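Local coordinates for alpha-1,3-glucanase (Bacillus circulans, PDB 5ZRU), which hydrolyses the alpha-1,3-glycosidic bonds of alpha-1,3-glucan, this chain being the catalytic unit of a larger GH87-type enzyme, at residues P538-Y543 with I561-L566. Residues are numbered along the deposited sequence; the frame is centred on the assembly and turned at random.
Sequences PGAAIY and IAHPNL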
# COMPACT_ATOMS: atom_id res chain seq x y z
N PRO A 538 21.04 -20.31 8.61
CA PRO A 538 20.29 -19.26 9.31
C PRO A 538 20.39 -17.96 8.53
O PRO A 538 21.31 -17.75 7.75
CB PRO A 538 21.00 -19.14 10.67
CG PRO A 538 22.00 -20.28 10.71
CD PRO A 538 22.30 -20.63 9.29
N GLY A 539 19.43 -17.07 8.77
CA GLY A 539 19.46 -15.78 8.08
C GLY A 539 20.73 -15.01 8.42
O GLY A 539 21.20 -15.01 9.56
N ALA A 540 21.29 -14.36 7.40
CA ALA A 540 22.54 -13.63 7.52
C ALA A 540 22.34 -12.13 7.35
O ALA A 540 21.28 -11.65 6.93
CB ALA A 540 23.55 -14.13 6.47
N ALA A 541 23.40 -11.37 7.66
CA ALA A 541 23.41 -9.95 7.33
C ALA A 541 23.45 -9.73 5.82
O ALA A 541 22.71 -8.90 5.29
CB ALA A 541 24.61 -9.27 7.99
N ILE A 542 24.34 -10.44 5.13
CA ILE A 542 24.48 -10.33 3.68
C ILE A 542 24.52 -11.73 3.09
O ILE A 542 25.27 -12.59 3.58
CB ILE A 542 25.75 -9.54 3.29
CG1 ILE A 542 25.76 -8.17 3.98
CG2 ILE A 542 25.84 -9.40 1.77
CD1 ILE A 542 27.10 -7.42 3.86
N TYR A 543 23.77 -11.93 2.02
CA TYR A 543 23.56 -13.24 1.40
C TYR A 543 23.64 -13.09 -0.10
O TYR A 543 23.00 -12.21 -0.67
CB TYR A 543 22.17 -13.77 1.82
CG TYR A 543 21.64 -14.99 1.11
CD1 TYR A 543 22.40 -16.16 1.01
CD2 TYR A 543 20.35 -15.01 0.61
CE1 TYR A 543 21.89 -17.30 0.38
CE2 TYR A 543 19.83 -16.13 -0.01
CZ TYR A 543 20.60 -17.28 -0.12
OH TYR A 543 20.06 -18.39 -0.72
N ILE A 561 22.91 -11.34 14.59
CA ILE A 561 22.84 -12.04 13.31
C ILE A 561 22.76 -13.54 13.57
O ILE A 561 23.66 -14.11 14.20
CB ILE A 561 24.04 -11.68 12.42
CG1 ILE A 561 24.15 -10.17 12.25
CG2 ILE A 561 23.93 -12.38 11.05
CD1 ILE A 561 22.86 -9.50 11.70
N ALA A 562 21.70 -14.19 13.08
CA ALA A 562 21.57 -15.64 13.29
C ALA A 562 22.75 -16.40 12.67
O ALA A 562 23.28 -17.33 13.29
CB ALA A 562 20.25 -16.15 12.71
N HIS A 563 23.17 -16.03 11.47
CA HIS A 563 24.23 -16.78 10.79
C HIS A 563 25.57 -16.53 11.49
O HIS A 563 26.01 -15.37 11.55
CB HIS A 563 24.32 -16.39 9.32
CG HIS A 563 25.06 -17.38 8.47
ND1 HIS A 563 26.42 -17.61 8.61
CD2 HIS A 563 24.64 -18.20 7.48
CE1 HIS A 563 26.79 -18.53 7.74
NE2 HIS A 563 25.73 -18.91 7.05
N PRO A 564 26.24 -17.56 12.01
CA PRO A 564 27.49 -17.33 12.76
C PRO A 564 28.59 -16.66 11.96
O PRO A 564 29.48 -16.03 12.57
CB PRO A 564 27.90 -18.74 13.20
CG PRO A 564 27.18 -19.67 12.26
CD PRO A 564 25.88 -18.99 11.95
N ASN A 565 28.57 -16.76 10.63
CA ASN A 565 29.58 -16.12 9.79
C ASN A 565 29.24 -14.69 9.40
O ASN A 565 30.05 -14.06 8.72
CB ASN A 565 29.81 -16.94 8.52
CG ASN A 565 30.47 -18.28 8.79
OD1 ASN A 565 30.16 -19.28 8.15
ND2 ASN A 565 31.39 -18.30 9.75
N LEU A 566 28.06 -14.18 9.79
CA LEU A 566 27.57 -12.85 9.43
C LEU A 566 27.22 -12.75 7.95
O LEU A 566 26.19 -12.17 7.59
CB LEU A 566 28.59 -11.76 9.78
CG LEU A 566 28.61 -11.16 11.19
CD1 LEU A 566 28.26 -12.19 12.24
CD2 LEU A 566 29.98 -10.54 11.49
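Gly539 and His563 meet backbone to backbone: His563 N donates to Gly539 O over 2.9 Å, with a bent N-H...O angle of 134° and the donor tilted out of the carbonyl plane. Ala541 N makes the second hydrogen bond between the segments, reaching Leu566 O at 2.9 Å; this bond is similarly bent at the hydrogen, but here the donor lies in the plane of the carbonyl. That acceptor is flanked by methyls, with Ala541 CB 3.3 Å and Ala540 CB 3.5 Å from Leu566 O. A type I beta turn from His563 to Leu566 is closed by Leu566 N bonding to His563 O. The His563 ring braces the same turn: CG stands anti to the backbone N (chi1 -162°), and ND1 accepts Asn565 N at 3.1 Å, in the ring plane and with an N-H...N angle of 152°. An accepting ND1 probably carries no proton.

In this pectate lyase-like domain, a parallel beta-helix, the contact joins successive coils: strand 542-544 pairs with strand 567-568, which the turn introduces, and with strand 502-505 on its other side. Ala540 N bonds to Ser500 OG, and Ile542 shares a backbone bond with Phe568.

At the ring's edge, near its plane, His563 CD2 lies 3.4 Å from Pro538 O, while Pro538 CD approaches the same carbon; the His563 ring also meets that of Phe568. An alanine in place of His563 would probably leave Asn565 N without its ND1 acceptor and open a gap beside Pro538 and the Phe568 ring. Methyl and methylene groups also pack between the segments: Pro538 CB meets Ala562 CB at 3.7 Å, Ile561 CD1 lies against Ala541 CB, and Ile561 CG2 approaches Ala541 N to 3.6 Å.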